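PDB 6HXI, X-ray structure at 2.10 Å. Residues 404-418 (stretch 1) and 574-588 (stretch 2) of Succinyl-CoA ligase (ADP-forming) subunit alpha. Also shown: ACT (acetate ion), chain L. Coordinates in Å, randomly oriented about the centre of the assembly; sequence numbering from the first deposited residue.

Stretch 1 (404-418) FIELVIQIVADHGPA
Stretch 2 (574-588) GLFALGRSIGLIGHI

Stretch 1 is already helical at Phe 404; further on come Val 412 (phi/psi -94/3) and Ala 413 (-48/-43), then the loop. Asp 414 is extended (-159/151); His 415 (-135/37) and Gly 416 (87/170) follow. At those last angles a CB would jam against the preceding carbonyl oxygen, so glycine is required. Stretch 2 is helical throughout. The two helix axes run in the same general direction, crossing at -44° and approaching to 7.7 Å. The register pairs Ile 409 with Gly 579 (CA to CA 4.4 Å), Ala 413 with Arg 580 (4.5 Å) and Asp 414 with Gly 583 (4.5 Å).

Glycine makes this closeness possible. A CB on Gly 579 would strike Val 412 CG2, and one on Gly 583 would clash with Asp 414 OD1 and Ala 413 O. The backbones instead meet through a CA-H...O contact, Ala 413 CA to Gly 579 O at 3.3 Å, and a weak hydrogen bond from Gly 583 N to Ala 413 O at 2.9 Å.

Around the close approach of Ile 409 and Gly 579, the side-chain packing is apolar. Ile 409 (m, t) is a knob among Leu 575, Leu 578, Gly 579 and Ile 582, its CG2 3.8 Å from Ile 582 CD1. Leu 575 (t, p) sends CD2 to within 3.7 Å of Val 408 CG1.

In the loop of stretch 1 and just before it, polar side chains take over. Arg 580 (t, p, p, chi4 87°) curls so that NE donates to Val 412 O at 2.7 Å, while NH2 binds acetate OXT at 2.8 Å. His 587 (m, chi2 -63°) points toward the loop; its NE2 donates to Asp 414 OD2 at 2.8 Å, and Pro 417 CA lies over one ring face. Asp 414 (t) also accepts at OD2 from Gly 416 N, 2.9 Å away, bracing the turn.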

# COMPACT_ATOMS: atom_id res chain seq x y z
N PHE B 404 -7.52 5.36 -28.05
CA PHE B 404 -8.55 5.64 -27.06
C PHE B 404 -8.02 5.38 -25.66
O PHE B 404 -8.22 6.19 -24.77
CB PHE B 404 -9.81 4.82 -27.34
CG PHE B 404 -10.95 5.18 -26.44
CD1 PHE B 404 -11.63 6.38 -26.59
CD2 PHE B 404 -11.31 4.34 -25.39
CE1 PHE B 404 -12.66 6.74 -25.70
CE2 PHE B 404 -12.36 4.70 -24.51
CZ PHE B 404 -13.00 5.90 -24.66
N ILE B 405 -7.29 4.26 -25.46
CA ILE B 405 -6.69 3.92 -24.17
C ILE B 405 -5.76 5.05 -23.72
O ILE B 405 -5.87 5.50 -22.57
CB ILE B 405 -5.97 2.54 -24.22
CG1 ILE B 405 -7.02 1.40 -24.34
CG2 ILE B 405 -5.08 2.36 -22.94
CD1 ILE B 405 -6.42 0.04 -24.71
N GLU B 406 -4.92 5.55 -24.64
CA GLU B 406 -3.99 6.63 -24.35
C GLU B 406 -4.71 7.96 -24.09
O GLU B 406 -4.25 8.73 -23.25
CB GLU B 406 -2.99 6.78 -25.48
CG GLU B 406 -2.08 5.54 -25.59
CD GLU B 406 -0.97 5.65 -26.62
OE1 GLU B 406 -0.45 4.60 -27.06
OE2 GLU B 406 -0.59 6.79 -26.97
N LEU B 407 -5.86 8.20 -24.76
CA LEU B 407 -6.67 9.40 -24.53
C LEU B 407 -7.25 9.39 -23.11
O LEU B 407 -7.21 10.40 -22.45
CB LEU B 407 -7.77 9.47 -25.59
CG LEU B 407 -8.78 10.63 -25.62
CD1 LEU B 407 -8.08 11.99 -25.83
CD2 LEU B 407 -9.77 10.42 -26.83
N VAL B 408 -7.81 8.25 -22.68
CA VAL B 408 -8.40 8.06 -21.36
C VAL B 408 -7.33 8.33 -20.27
O VAL B 408 -7.62 9.06 -19.34
CB VAL B 408 -9.02 6.64 -21.22
CG1 VAL B 408 -9.32 6.32 -19.74
CG2 VAL B 408 -10.26 6.52 -22.08
N ILE B 409 -6.10 7.77 -20.43
CA ILE B 409 -4.98 7.98 -19.51
C ILE B 409 -4.68 9.46 -19.33
O ILE B 409 -4.52 9.90 -18.20
CB ILE B 409 -3.74 7.17 -19.95
CG1 ILE B 409 -4.00 5.70 -19.78
CG2 ILE B 409 -2.47 7.56 -19.19
CD1 ILE B 409 -2.87 4.78 -20.45
N GLN B 410 -4.64 10.25 -20.44
CA GLN B 410 -4.41 11.71 -20.39
C GLN B 410 -5.53 12.44 -19.72
O GLN B 410 -5.31 13.35 -18.92
CB GLN B 410 -4.21 12.24 -21.81
CG GLN B 410 -2.94 11.66 -22.42
CD GLN B 410 -2.87 12.05 -23.88
OE1 GLN B 410 -2.68 13.18 -24.22
NE2 GLN B 410 -3.04 11.10 -24.76
N ILE B 411 -6.76 12.03 -20.01
CA ILE B 411 -7.96 12.66 -19.44
C ILE B 411 -8.08 12.43 -17.95
O ILE B 411 -8.50 13.33 -17.23
CB ILE B 411 -9.20 12.20 -20.25
CG1 ILE B 411 -9.18 12.99 -21.60
CG2 ILE B 411 -10.55 12.38 -19.46
CD1 ILE B 411 -10.15 12.65 -22.64
N VAL B 412 -7.71 11.21 -17.48
CA VAL B 412 -7.83 10.91 -16.05
C VAL B 412 -6.52 11.18 -15.29
O VAL B 412 -6.48 10.92 -14.09
CB VAL B 412 -8.42 9.51 -15.75
CG1 VAL B 412 -9.73 9.26 -16.49
CG2 VAL B 412 -7.41 8.38 -16.05
N ALA B 413 -5.45 11.69 -15.95
CA ALA B 413 -4.13 11.91 -15.32
C ALA B 413 -4.22 12.64 -13.97
O ALA B 413 -3.59 12.23 -13.00
CB ALA B 413 -3.19 12.62 -16.25
N ASP B 414 -5.04 13.67 -13.91
CA ASP B 414 -5.22 14.39 -12.68
C ASP B 414 -6.51 15.16 -12.67
O ASP B 414 -6.92 15.65 -13.69
CB ASP B 414 -4.07 15.39 -12.44
CG ASP B 414 -3.95 15.65 -10.95
OD1 ASP B 414 -3.79 14.67 -10.17
OD2 ASP B 414 -4.18 16.82 -10.53
N HIS B 415 -7.07 15.36 -11.49
CA HIS B 415 -8.26 16.15 -11.30
C HIS B 415 -8.08 17.10 -10.09
O HIS B 415 -9.04 17.43 -9.41
CB HIS B 415 -9.53 15.29 -11.24
CG HIS B 415 -10.77 16.07 -11.58
ND1 HIS B 415 -10.79 17.02 -12.60
CD2 HIS B 415 -12.01 15.99 -11.05
CE1 HIS B 415 -12.03 17.49 -12.64
NE2 HIS B 415 -12.79 16.93 -11.70
N GLY B 416 -6.87 17.60 -9.91
CA GLY B 416 -6.58 18.57 -8.86
C GLY B 416 -6.23 17.86 -7.57
O GLY B 416 -6.38 16.63 -7.45
N PRO B 417 -5.73 18.64 -6.60
CA PRO B 417 -5.24 18.05 -5.34
C PRO B 417 -6.27 17.68 -4.30
O PRO B 417 -5.94 17.05 -3.31
CB PRO B 417 -4.34 19.17 -4.81
CG PRO B 417 -5.03 20.43 -5.23
CD PRO B 417 -5.47 20.10 -6.64
N ALA B 418 -7.51 18.12 -4.47
CA ALA B 418 -8.57 17.99 -3.50
C ALA B 418 -9.24 16.63 -3.47
O ALA B 418 -9.79 16.25 -2.43
CB ALA B 418 -9.59 19.13 -3.69
N GLY B 574 -8.13 -0.52 -13.06
CA GLY B 574 -6.71 -0.52 -13.39
C GLY B 574 -6.34 0.63 -14.30
O GLY B 574 -5.30 1.26 -14.11
N LEU B 575 -7.16 0.90 -15.34
CA LEU B 575 -6.93 1.99 -16.29
C LEU B 575 -6.97 3.33 -15.55
O LEU B 575 -6.06 4.14 -15.71
CB LEU B 575 -7.98 1.95 -17.41
CG LEU B 575 -7.74 2.81 -18.63
CD1 LEU B 575 -6.36 2.55 -19.25
CD2 LEU B 575 -8.86 2.62 -19.66
N PHE B 576 -7.97 3.51 -14.67
CA PHE B 576 -8.06 4.71 -13.85
C PHE B 576 -6.83 4.84 -12.93
O PHE B 576 -6.28 5.93 -12.80
CB PHE B 576 -9.37 4.73 -13.03
CG PHE B 576 -9.54 5.99 -12.19
CD1 PHE B 576 -9.95 7.19 -12.78
CD2 PHE B 576 -9.25 5.98 -10.83
CE1 PHE B 576 -10.07 8.36 -12.01
CE2 PHE B 576 -9.37 7.16 -10.05
CZ PHE B 576 -9.83 8.32 -10.64
N ALA B 577 -6.41 3.76 -12.33
CA ALA B 577 -5.25 3.72 -11.42
C ALA B 577 -3.94 4.07 -12.10
O ALA B 577 -3.15 4.85 -11.58
CB ALA B 577 -5.15 2.37 -10.73
N LEU B 578 -3.75 3.55 -13.29
CA LEU B 578 -2.58 3.81 -14.09
C LEU B 578 -2.54 5.30 -14.50
O LEU B 578 -1.52 5.98 -14.34
CB LEU B 578 -2.60 2.87 -15.30
CG LEU B 578 -1.46 3.03 -16.31
CD1 LEU B 578 -0.14 2.56 -15.74
CD2 LEU B 578 -1.76 2.31 -17.57
N GLY B 579 -3.65 5.81 -15.04
CA GLY B 579 -3.69 7.21 -15.42
C GLY B 579 -3.59 8.16 -14.24
O GLY B 579 -2.77 9.08 -14.26
N ARG B 580 -4.38 7.94 -13.18
CA ARG B 580 -4.36 8.85 -12.02
C ARG B 580 -3.01 8.78 -11.25
O ARG B 580 -2.68 9.74 -10.56
CB ARG B 580 -5.60 8.66 -11.14
CG ARG B 580 -5.77 9.63 -9.95
CD ARG B 580 -5.69 11.11 -10.36
NE ARG B 580 -6.70 11.35 -11.39
CZ ARG B 580 -7.96 11.67 -11.15
NH1 ARG B 580 -8.83 11.76 -12.14
NH2 ARG B 580 -8.34 11.96 -9.92
N SER B 581 -2.16 7.77 -11.51
CA SER B 581 -0.82 7.65 -10.92
C SER B 581 0.04 8.80 -11.33
O SER B 581 0.89 9.23 -10.57
CB SER B 581 -0.15 6.36 -11.38
OG SER B 581 -0.71 5.39 -10.51
N ILE B 582 -0.13 9.24 -12.55
CA ILE B 582 0.58 10.36 -13.10
C ILE B 582 0.36 11.58 -12.24
O ILE B 582 1.34 12.24 -11.94
CB ILE B 582 0.14 10.66 -14.58
CG1 ILE B 582 0.52 9.49 -15.50
CG2 ILE B 582 0.80 11.94 -15.08
CD1 ILE B 582 -0.17 9.47 -16.92
N GLY B 583 -0.89 11.97 -11.99
CA GLY B 583 -1.16 13.18 -11.19
C GLY B 583 -0.80 12.96 -9.73
O GLY B 583 -0.34 13.88 -9.04
N LEU B 584 -0.92 11.72 -9.26
CA LEU B 584 -0.54 11.38 -7.83
C LEU B 584 0.96 11.61 -7.62
O LEU B 584 1.33 12.36 -6.74
CB LEU B 584 -0.99 9.98 -7.39
CG LEU B 584 -2.35 9.74 -6.71
CD1 LEU B 584 -3.48 10.58 -7.24
CD2 LEU B 584 -2.72 8.27 -6.77
N ILE B 585 1.79 11.06 -8.50
CA ILE B 585 3.26 11.26 -8.52
C ILE B 585 3.54 12.79 -8.66
O ILE B 585 4.35 13.34 -7.92
CB ILE B 585 3.90 10.43 -9.68
CG1 ILE B 585 3.81 8.88 -9.33
CG2 ILE B 585 5.37 10.86 -9.88
CD1 ILE B 585 3.95 7.90 -10.51
N GLY B 586 2.86 13.44 -9.57
CA GLY B 586 2.96 14.90 -9.73
C GLY B 586 2.75 15.65 -8.42
O GLY B 586 3.57 16.48 -8.01
N HIS B 587 1.65 15.39 -7.75
CA HIS B 587 1.35 16.08 -6.46
C HIS B 587 2.37 15.75 -5.32
O HIS B 587 2.80 16.62 -4.57
CB HIS B 587 -0.07 15.70 -6.00
CG HIS B 587 -1.13 16.39 -6.81
ND1 HIS B 587 -1.25 17.75 -6.79
CD2 HIS B 587 -2.09 15.87 -7.61
CE1 HIS B 587 -2.26 18.04 -7.60
NE2 HIS B 587 -2.80 16.93 -8.11
N ILE B 588 2.80 14.51 -5.26
CA ILE B 588 3.82 14.11 -4.25
C ILE B 588 5.10 14.93 -4.46
O ILE B 588 5.66 15.42 -3.48
CB ILE B 588 4.11 12.60 -4.44
CG1 ILE B 588 2.92 11.75 -3.98
CG2 ILE B 588 5.45 12.24 -3.77
CD1 ILE B 588 2.92 10.35 -4.62
C ACT L . -12.08 12.04 -10.32
O ACT L . -12.43 12.80 -11.29
OXT ACT L . -11.11 12.28 -9.55
CH3 ACT L . -12.91 10.74 -10.05